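Local coordinates for protein malate Synthase (Haloferax volcanii, PDB 3OYZ) that catalyses the magnesium-dependent Claisen condensation of acetyl-CoA with glyoxylate, giving malate in the glyoxylate cycle, at residues 20-25 with 56-61; 136-141 with 180-185; 243-248 with 265-270. All coordinates share one frame; numbering follows the deposited sequence.

In the fold
All three contacts belong to the TIM barrel, and they follow one another along the chain without overlapping. Interaction 1 ties the loop after strand 13-18 to the start of helix 59-73. Interaction 2 fastens helix 127-143 to the residues leading into strand 183-188, and interaction 3 packs helix 238-249 against helix 261-269. Their centres stand about 28 Å (1 and 2), 32 Å (1 and 3) and 29 Å (2 and 3) apart, and none touches another. They are therefore separate fastenings around the barrel. Strands 13-18, 183-188 and 255-258, which these elements flank, lie in one parallel sheet that carries the active site at its C-terminal end.

Interaction 1. Residues 20-25 with 56-61; sequences AVEGED and PSMRDE
Met58 and Ala20 form the apolar part of this contact. The methyl CB of Ala20 points at the first turn of the helix: it lies 4.3 Å from CB of Met58 and also reaches the backbone of Glu61. In turn, Met58 CB sits 3.7 Å from the carbonyl O of Ala20, and each residue thus leans on the other's backbone. The sulfur makes a second van der Waals contact, against the Glu22 chain. Met58 starts with CG beside its own backbone N (chi1 -62°) and then bends at chi2 and chi3, which folds SD back against the side of Glu22. There SD touches Glu22 CB at 3.8 Å, and the two chains cross at about a right angle.

In the TIM barrel, residues 20-25 belong to the irregular loop between strand 13-18 and helix 29-36, while 56-61 run from a 3-10 turn into helix 59-73. Arg59 N bonds to Pro56 O at 3.1 Å inside that turn. Ala20 is about 10 Å, side chain to side chain, from Ser17, which binds acetyl-CoA.

Hydrogen bonds across the two segments are absent. Ala20 CB approaches Met58 O at 3.4 Å, a plain van der Waals touch, and the polar end of Glu61 turns instead to Ser27, whose OG bonds its OE2.

The carboxylates of Glu24 and Glu61 are near each other as like charges, Glu24 OE1 standing 4.8 Å from Glu61 OE2, and the Glu22 carboxylate is farther off. Glu22 and Glu24 are exposed, so solvent probably screens them, consistent with the acidic surfaces of halophilic proteins.

Interaction 2. Residues 136-141 with 180-185; sequences FFTIVE and LERLFL. With K (potassium ion), chain E.
Arg182 reaches across to the helix and grips the carboxylate of Glu141 end-on, one nitrogen to each oxygen. NH1 bonds OE2 of Glu141 at 2.8 Å and NH2 bonds its OE1 at 2.9 Å, both nearly straight (about 162° for the NH1 bond). The two flat groups are not coplanar: their planes are 50° apart, so the guanidinium meets the oxygens from above the carboxylate plane. NH2 has a second acceptor, Thr138 OG1 at 3.1 Å, on a more bent line. Over the centre of one guanidinium face sits Phe137, not by its ring but by CB, 3.4 Å from Arg182 CZ; the ring meets CD of the arginine obliquely. The arginine gets there with CG between its backbone N and carbonyl carbon (chi1 72°) and a later bend at chi3.

The contact bolts helix 127-143 of the TIM barrel to the 3-10 turn that leads into strand 183-188, at the N-terminal end of that strand.

In the next shell, Arg182 NE forms a salt bridge with Asp134, one helical turn before Thr138, and NH1 also bonds Leu151 O. Glu141 is steadied by the backbone N of Gly149 and of Leu151. With a methionine in place of Arg182 the guanidinium is gone, and the buried carboxylate of Glu141 would probably lose its opposite charge, as would Asp134.

Farther out, Glu181 turns to a potassium ion, bound by OE1 at 2.7 Å and more loosely by OE2. A water and the carbonyls of Met173, Lys175 and Asn178 share the ion.

Interaction 3. Residues 243-248 with 265-270; sequences ERMTDN and VEANTS
Met245 meets Ala267 and Ser270 with no ring or guanidinium between them, and the side-chain flat groups close by face elsewhere. The carboxylate of Glu266 is taken by Arg242 in a salt bridge, and the Arg244 guanidinium turns to Asp229 and Glu190. The peptide carbonyl of Glu266 borders the methionine, its O lying 4.1 Å from Met245 CE.

The contact joins two neighbouring outer helices of the TIM barrel, 238-249 and 261-269, which stand on either side of strand 255-258 in the sequence. Ile256 of that strand touches both Met245 and Ala267 and so floors the seam between the helices. A second subunit of the trimer packs nearby, its Pro202 against Thr246.

Met245 does the reaching. Its chain runs straight through chi2 (-177°) and bends only at the last torsion, laying the thioether against Ala267 and Ser270. SD comes 3.5 Å from Ala267 CA and 3.7 Å from Ala267 CB, while CE rests 3.7 Å from Ser270 CB.

Glu266 O accepts from two backbone donors, Ser270 N at 2.9 Å and Thr269 N at 3.1 Å. The OG of Ser270, anti to its own N (chi1 160°), bonds to Gln249 NE2 and passes 3.7 Å from Met245 CB.

Interaction 1. Residues 20-25 with 56-61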
loop_
_atom_site.group_PDB
_atom_site.type_symbol
_atom_site.label_atom_id
_atom_site.label_comp_id
_atom_site.label_asym_id
_atom_site.label_seq_id
_atom_site.Cartn_x
_atom_site.Cartn_y
_atom_site.Cartn_z
ATOM N N ALA A 20 33.724 5.596 -15.070
ATOM C CA ALA A 20 35.175 5.492 -14.933
ATOM C C ALA A 20 35.568 4.228 -14.168
ATOM O O ALA A 20 35.350 4.138 -12.961
ATOM C CB ALA A 20 35.770 6.729 -14.266
ATOM N N VAL A 21 36.168 3.242 -14.843
ATOM C CA VAL A 21 36.538 1.987 -14.181
ATOM C C VAL A 21 38.064 1.886 -14.075
ATOM O O VAL A 21 38.773 2.310 -14.982
ATOM C CB VAL A 21 35.943 0.782 -14.938
ATOM C CG1 VAL A 21 36.245 -0.544 -14.241
ATOM C CG2 VAL A 21 34.440 0.956 -15.065
ATOM N N GLU A 22 38.567 1.390 -12.951
ATOM C CA GLU A 22 40.013 1.343 -12.742
ATOM C C GLU A 22 40.623 0.010 -13.208
ATOM O O GLU A 22 39.903 -0.955 -13.487
ATOM C CB GLU A 22 40.376 1.676 -11.290
ATOM C CG GLU A 22 41.865 2.018 -11.076
ATOM C CD GLU A 22 42.135 2.849 -9.817
ATOM O OE1 GLU A 22 41.657 2.494 -8.709
ATOM O OE2 GLU A 22 42.838 3.877 -9.951
ATOM N N GLY A 23 41.954 -0.039 -13.295
ATOM C CA GLY A 23 42.657 -1.214 -13.806
ATOM C C GLY A 23 43.193 -0.697 -15.123
ATOM O O GLY A 23 44.391 -0.424 -15.246
ATOM N N GLU A 24 42.301 -0.554 -16.097
ATOM C CA GLU A 24 42.454 0.503 -17.091
ATOM C C GLU A 24 43.360 0.287 -18.307
ATOM O O GLU A 24 44.576 0.518 -18.294
ATOM C CB GLU A 24 42.876 1.812 -16.405
ATOM C CG GLU A 24 42.805 3.041 -17.306
ATOM C CD GLU A 24 44.094 3.847 -17.335
ATOM O OE1 GLU A 24 44.185 4.842 -16.581
ATOM O OE2 GLU A 24 45.013 3.491 -18.107
ATOM N N ASP A 25 42.721 -0.131 -19.390
ATOM C CA ASP A 25 42.990 0.480 -20.682
ATOM C C ASP A 25 42.376 1.899 -20.631
ATOM O O ASP A 25 43.017 2.853 -20.177
ATOM C CB ASP A 25 42.353 -0.374 -21.790
ATOM C CG ASP A 25 40.877 -0.714 -21.521
ATOM O OD1 ASP A 25 40.578 -1.485 -20.581
ATOM O OD2 ASP A 25 39.996 -0.240 -22.280
ATOM N N PRO A 56 34.162 5.671 -5.560
ATOM C CA PRO A 56 34.358 7.084 -5.152
ATOM C C PRO A 56 35.657 7.796 -5.638
ATOM O O PRO A 56 35.605 8.907 -6.189
ATOM C CB PRO A 56 34.295 7.033 -3.623
ATOM C CG PRO A 56 33.562 5.745 -3.295
ATOM C CD PRO A 56 33.773 4.768 -4.459
ATOM N N SER A 57 36.803 7.120 -5.504
ATOM C CA SER A 57 38.145 7.635 -5.896
ATOM C C SER A 57 38.190 7.871 -7.398
ATOM O O SER A 57 39.020 8.633 -7.918
ATOM C CB SER A 57 39.211 6.610 -5.511
ATOM O OG SER A 57 38.929 5.369 -6.153
ATOM N N MET A 58 37.194 7.306 -8.088
ATOM C CA MET A 58 37.085 7.415 -9.535
ATOM C C MET A 58 36.107 8.433 -10.113
ATOM O O MET A 58 35.980 8.534 -11.340
ATOM C CB MET A 58 36.805 6.053 -10.171
ATOM C CG MET A 58 37.881 4.988 -9.965
ATOM S SD MET A 58 39.295 5.323 -11.071
ATOM C CE MET A 58 40.020 6.880 -10.515
ATOM N N ARG A 59 35.432 9.208 -9.261
ATOM C CA ARG A 59 34.268 9.982 -9.709
ATOM C C ARG A 59 34.658 11.301 -10.320
ATOM O O ARG A 59 33.966 11.825 -11.188
ATOM C CB ARG A 59 33.304 10.254 -8.531
ATOM C CG ARG A 59 32.475 8.993 -8.227
ATOM C CD ARG A 59 31.652 9.179 -6.897
ATOM N NE ARG A 59 30.854 7.966 -6.733
ATOM C CZ ARG A 59 30.373 7.491 -5.600
ATOM N NH1 ARG A 59 30.510 8.193 -4.498
ATOM N NH2 ARG A 59 29.690 6.352 -5.606
ATOM N N ASP A 60 35.783 11.856 -9.878
ATOM C CA ASP A 60 36.277 13.021 -10.600
ATOM C C ASP A 60 36.688 12.730 -12.038
ATOM O O ASP A 60 36.356 13.480 -12.959
ATOM C CB ASP A 60 37.416 13.652 -9.804
ATOM C CG ASP A 60 36.889 14.401 -8.577
ATOM O OD1 ASP A 60 37.614 14.480 -7.568
ATOM O OD2 ASP A 60 35.721 14.861 -8.582
ATOM N N GLU A 61 37.307 11.576 -12.238
ATOM C CA GLU A 61 37.678 11.155 -13.598
ATOM C C GLU A 61 36.422 10.753 -14.367
ATOM O O GLU A 61 36.221 11.149 -15.526
ATOM C CB GLU A 61 38.690 10.010 -13.550
ATOM C CG GLU A 61 39.106 9.529 -14.964
ATOM C CD GLU A 61 40.158 8.408 -14.944
ATOM O OE1 GLU A 61 40.660 7.979 -13.883
ATOM O OE2 GLU A 61 40.469 7.899 -16.039
#

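Interaction 2. Residues 136-141 with 180-185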
loop_
_atom_site.group_PDB
_atom_site.type_symbol
_atom_site.label_atom_id
_atom_site.label_comp_id
_atom_site.label_asym_id
_atom_site.label_seq_id
_atom_site.Cartn_x
_atom_site.Cartn_y
_atom_site.Cartn_z
ATOM N N PHE A 136 19.857 24.108 -7.514
ATOM C CA PHE A 136 21.104 23.866 -8.265
ATOM C C PHE A 136 20.908 23.726 -9.763
ATOM O O PHE A 136 21.701 24.269 -10.537
ATOM C CB PHE A 136 21.841 22.675 -7.683
ATOM C CG PHE A 136 22.415 22.959 -6.339
ATOM C CD1 PHE A 136 23.183 24.105 -6.142
ATOM C CD2 PHE A 136 22.290 22.049 -5.294
ATOM C CE1 PHE A 136 23.815 24.328 -4.903
ATOM C CE2 PHE A 136 22.902 22.279 -4.037
ATOM C CZ PHE A 136 23.644 23.429 -3.855
ATOM N N PHE A 137 19.844 23.065 -10.215
ATOM C CA PHE A 137 19.567 22.987 -11.640
ATOM C C PHE A 137 19.363 24.402 -12.181
ATOM O O PHE A 137 19.877 24.763 -13.285
ATOM C CB PHE A 137 18.278 22.181 -11.975
ATOM C CG PHE A 137 18.430 20.714 -12.022
ATOM C CD1 PHE A 137 18.443 20.046 -13.257
ATOM C CD2 PHE A 137 18.594 19.982 -10.846
ATOM C CE1 PHE A 137 18.603 18.683 -13.269
ATOM C CE2 PHE A 137 18.753 18.635 -10.838
ATOM C CZ PHE A 137 18.736 17.953 -12.076
ATOM N N THR A 138 18.551 25.207 -11.483
ATOM C CA THR A 138 18.295 26.570 -11.923
ATOM C C THR A 138 19.625 27.381 -11.998
ATOM O O THR A 138 19.846 28.153 -12.942
ATOM C CB THR A 138 17.276 27.237 -10.958
ATOM O OG1 THR A 138 16.061 26.477 -11.062
ATOM C CG2 THR A 138 16.973 28.653 -11.456
ATOM N N ILE A 139 20.420 27.295 -10.955
ATOM C CA ILE A 139 21.727 28.012 -10.993
ATOM C C ILE A 139 22.609 27.565 -12.185
ATOM O O ILE A 139 23.100 28.439 -12.898
ATOM C CB ILE A 139 22.442 27.864 -9.665
ATOM C CG1 ILE A 139 21.769 28.824 -8.635
ATOM C CG2 ILE A 139 23.954 28.226 -9.770
ATOM C CD1 ILE A 139 22.111 28.403 -7.206
ATOM N N VAL A 140 22.805 26.267 -12.386
ATOM C CA VAL A 140 23.517 25.722 -13.559
ATOM C C VAL A 140 23.023 26.271 -14.868
ATOM O O VAL A 140 23.857 26.768 -15.664
ATOM C CB VAL A 140 23.476 24.179 -13.558
ATOM C CG1 VAL A 140 23.872 23.653 -14.924
ATOM C CG2 VAL A 140 24.289 23.649 -12.407
ATOM N N GLU A 141 21.716 26.184 -15.142
ATOM C CA GLU A 141 21.081 26.831 -16.282
ATOM C C GLU A 141 21.449 28.291 -16.504
ATOM O O GLU A 141 21.829 28.723 -17.617
ATOM C CB GLU A 141 19.548 26.662 -16.339
ATOM C CG GLU A 141 19.200 25.170 -16.513
ATOM C CD GLU A 141 17.720 24.859 -16.191
ATOM O OE1 GLU A 141 17.053 25.652 -15.466
ATOM O OE2 GLU A 141 17.236 23.795 -16.629
ATOM N N LEU A 180 10.330 23.073 -10.149
ATOM C CA LEU A 180 10.154 21.622 -10.085
ATOM C C LEU A 180 9.230 21.138 -11.162
ATOM O O LEU A 180 9.107 19.947 -11.294
ATOM C CB LEU A 180 9.632 21.136 -8.688
ATOM C CG LEU A 180 10.770 21.101 -7.644
ATOM C CD1 LEU A 180 9.988 21.004 -6.285
ATOM C CD2 LEU A 180 11.657 19.859 -7.838
ATOM N N GLU A 181 8.659 21.990 -12.015
ATOM C CA GLU A 181 8.036 21.474 -13.246
ATOM C C GLU A 181 9.069 20.767 -14.131
ATOM O O GLU A 181 8.675 19.978 -14.974
ATOM C CB GLU A 181 7.574 22.649 -14.142
ATOM C CG GLU A 181 6.438 23.358 -13.558
ATOM C CD GLU A 181 6.837 24.593 -12.731
ATOM O OE1 GLU A 181 7.972 24.758 -12.173
ATOM O OE2 GLU A 181 5.877 25.401 -12.625
ATOM N N ARG A 182 10.368 20.932 -13.896
ATOM C CA ARG A 182 11.407 20.139 -14.645
ATOM C C ARG A 182 11.462 18.633 -14.322
ATOM O O ARG A 182 12.158 17.843 -15.000
ATOM C CB ARG A 182 12.802 20.768 -14.349
ATOM C CG ARG A 182 13.339 20.501 -12.884
ATOM C CD ARG A 182 14.713 21.016 -12.422
ATOM N NE ARG A 182 14.849 22.475 -12.467
ATOM C CZ ARG A 182 15.367 23.196 -13.457
ATOM N NH1 ARG A 182 15.714 22.614 -14.591
ATOM N NH2 ARG A 182 15.505 24.505 -13.344
ATOM N N LEU A 183 10.729 18.205 -13.278
ATOM C CA LEU A 183 10.690 16.811 -12.914
ATOM C C LEU A 183 10.204 15.925 -14.058
ATOM O O LEU A 183 9.210 16.248 -14.703
ATOM C CB LEU A 183 9.745 16.490 -11.727
ATOM C CG LEU A 183 10.413 16.937 -10.401
ATOM C CD1 LEU A 183 9.331 16.968 -9.225
ATOM C CD2 LEU A 183 11.453 15.819 -9.987
ATOM N N PHE A 184 10.919 14.811 -14.225
ATOM C CA PHE A 184 10.707 13.897 -15.367
ATOM C C PHE A 184 10.454 12.502 -14.809
ATOM O O PHE A 184 9.309 12.082 -14.793
ATOM C CB PHE A 184 11.908 13.948 -16.340
ATOM C CG PHE A 184 11.786 12.980 -17.507
ATOM C CD1 PHE A 184 10.539 12.655 -18.029
ATOM C CD2 PHE A 184 12.928 12.367 -18.048
ATOM C CE1 PHE A 184 10.360 11.700 -19.068
ATOM C CE2 PHE A 184 12.780 11.411 -19.101
ATOM C CZ PHE A 184 11.522 11.088 -19.598
ATOM N N LEU A 185 11.463 11.780 -14.349
ATOM C CA LEU A 185 11.171 10.411 -13.940
ATOM C C LEU A 185 11.234 10.332 -12.397
ATOM O O LEU A 185 12.079 10.990 -11.722
ATOM C CB LEU A 185 12.243 9.399 -14.426
ATOM C CG LEU A 185 12.512 9.486 -15.946
ATOM C CD1 LEU A 185 13.708 8.605 -16.281
ATOM C CD2 LEU A 185 11.292 8.852 -16.592
HETATM K K K E . 7.175 25.772 -9.783
HETATM O O HOH W 1 6.345 27.791 -11.392
#

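Interaction 3. Residues 243-248 with 265-270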
loop_
_atom_site.group_PDB
_atom_site.type_symbol
_atom_site.label_atom_id
_atom_site.label_comp_id
_atom_site.label_asym_id
_atom_site.label_seq_id
_atom_site.Cartn_x
_atom_site.Cartn_y
_atom_site.Cartn_z
ATOM N N GLU A 243 9.053 -11.667 -15.383
ATOM C CA GLU A 243 7.927 -11.732 -14.438
ATOM C C GLU A 243 7.805 -10.414 -13.605
ATOM O O GLU A 243 6.686 -9.971 -13.307
ATOM C CB GLU A 243 8.202 -12.870 -13.441
ATOM C CG GLU A 243 7.991 -14.250 -14.112
ATOM C CD GLU A 243 8.350 -15.417 -13.190
ATOM O OE1 GLU A 243 8.933 -15.201 -12.093
ATOM O OE2 GLU A 243 8.075 -16.574 -13.588
ATOM N N ARG A 244 8.945 -9.834 -13.212
ATOM C CA ARG A 244 8.941 -8.554 -12.472
ATOM C C ARG A 244 8.367 -7.453 -13.371
ATOM O O ARG A 244 7.522 -6.647 -12.951
ATOM C CB ARG A 244 10.361 -8.207 -12.019
ATOM C CG ARG A 244 10.437 -6.809 -11.398
ATOM C CD ARG A 244 9.391 -6.772 -10.195
ATOM N NE ARG A 244 9.791 -5.635 -9.383
ATOM C CZ ARG A 244 10.453 -5.705 -8.245
ATOM N NH1 ARG A 244 10.726 -6.882 -7.642
ATOM N NH2 ARG A 244 10.850 -4.550 -7.757
ATOM N N MET A 245 8.782 -7.404 -14.632
ATOM C CA MET A 245 8.251 -6.364 -15.539
ATOM C C MET A 245 6.759 -6.483 -15.736
ATOM O O MET A 245 6.055 -5.476 -15.732
ATOM C CB MET A 245 8.955 -6.383 -16.899
ATOM C CG MET A 245 10.394 -5.873 -16.720
ATOM S SD MET A 245 11.140 -5.840 -18.427
ATOM C CE MET A 245 11.555 -7.571 -18.688
ATOM N N THR A 246 6.269 -7.715 -15.876
ATOM C CA THR A 246 4.837 -7.942 -15.984
ATOM C C THR A 246 4.129 -7.506 -14.710
ATOM O O THR A 246 3.091 -6.870 -14.824
ATOM C CB THR A 246 4.531 -9.420 -16.237
ATOM O OG1 THR A 246 5.100 -9.767 -17.501
ATOM C CG2 THR A 246 3.044 -9.619 -16.263
ATOM N N ASP A 247 4.660 -7.870 -13.545
ATOM C CA ASP A 247 4.089 -7.388 -12.278
ATOM C C ASP A 247 4.073 -5.838 -12.181
ATOM O O ASP A 247 3.045 -5.264 -11.859
ATOM C CB ASP A 247 4.904 -7.968 -11.130
ATOM C CG ASP A 247 4.134 -7.947 -9.819
ATOM O OD1 ASP A 247 3.219 -8.780 -9.666
ATOM O OD2 ASP A 247 4.381 -7.101 -8.934
ATOM N N ASN A 248 5.166 -5.164 -12.543
ATOM C CA ASN A 248 5.231 -3.701 -12.662
ATOM C C ASN A 248 4.202 -3.088 -13.574
ATOM O O ASN A 248 3.526 -2.155 -13.153
ATOM C CB ASN A 248 6.594 -3.177 -13.153
ATOM C CG ASN A 248 7.704 -3.527 -12.221
ATOM O OD1 ASN A 248 7.489 -3.899 -11.034
ATOM N ND2 ASN A 248 8.922 -3.412 -12.738
ATOM N N VAL A 265 17.662 -5.137 -23.884
ATOM C CA VAL A 265 16.882 -5.740 -24.967
ATOM C C VAL A 265 15.618 -6.318 -24.368
ATOM O O VAL A 265 14.547 -6.114 -24.902
ATOM C CB VAL A 265 17.639 -6.892 -25.718
ATOM C CG1 VAL A 265 16.667 -7.568 -26.736
ATOM C CG2 VAL A 265 18.890 -6.336 -26.429
ATOM N N GLU A 266 15.716 -7.125 -23.319
ATOM C CA GLU A 266 14.493 -7.708 -22.722
ATOM C C GLU A 266 13.455 -6.647 -22.298
ATOM O O GLU A 266 12.262 -6.703 -22.617
ATOM C CB GLU A 266 14.884 -8.524 -21.488
ATOM C CG GLU A 266 15.553 -9.845 -21.854
ATOM C CD GLU A 266 14.559 -10.907 -22.363
ATOM O OE1 GLU A 266 13.372 -10.900 -21.971
ATOM O OE2 GLU A 266 14.939 -11.756 -23.191
ATOM N N ALA A 267 13.948 -5.596 -21.651
ATOM C CA ALA A 267 13.032 -4.602 -21.103
ATOM C C ALA A 267 12.479 -3.744 -22.230
ATOM O O ALA A 267 11.388 -3.209 -22.106
ATOM C CB ALA A 267 13.769 -3.726 -20.036
ATOM N N ASN A 268 13.166 -3.605 -23.358
ATOM C CA ASN A 268 12.584 -2.893 -24.530
ATOM C C ASN A 268 11.440 -3.623 -25.213
ATOM O O ASN A 268 10.520 -3.014 -25.798
ATOM C CB ASN A 268 13.646 -2.545 -25.585
ATOM C CG ASN A 268 14.299 -1.206 -25.359
ATOM O OD1 ASN A 268 13.691 -0.290 -24.779
ATOM N ND2 ASN A 268 15.569 -1.090 -25.770
ATOM N N THR A 269 11.455 -4.939 -25.093
ATOM C CA THR A 269 10.466 -5.781 -25.776
ATOM C C THR A 269 9.289 -6.128 -24.896
ATOM O O THR A 269 8.154 -6.232 -25.354
ATOM C CB THR A 269 11.065 -7.207 -26.098
ATOM O OG1 THR A 269 12.434 -7.087 -26.485
ATOM C CG2 THR A 269 10.298 -7.875 -27.186
ATOM N N SER A 270 9.557 -6.336 -23.616
ATOM C CA SER A 270 8.511 -6.782 -22.711
ATOM C C SER A 270 7.189 -6.002 -22.729
ATOM O O SER A 270 6.162 -6.660 -22.736
ATOM C CB SER A 270 9.009 -6.865 -21.269
ATOM O OG SER A 270 7.849 -6.847 -20.434
#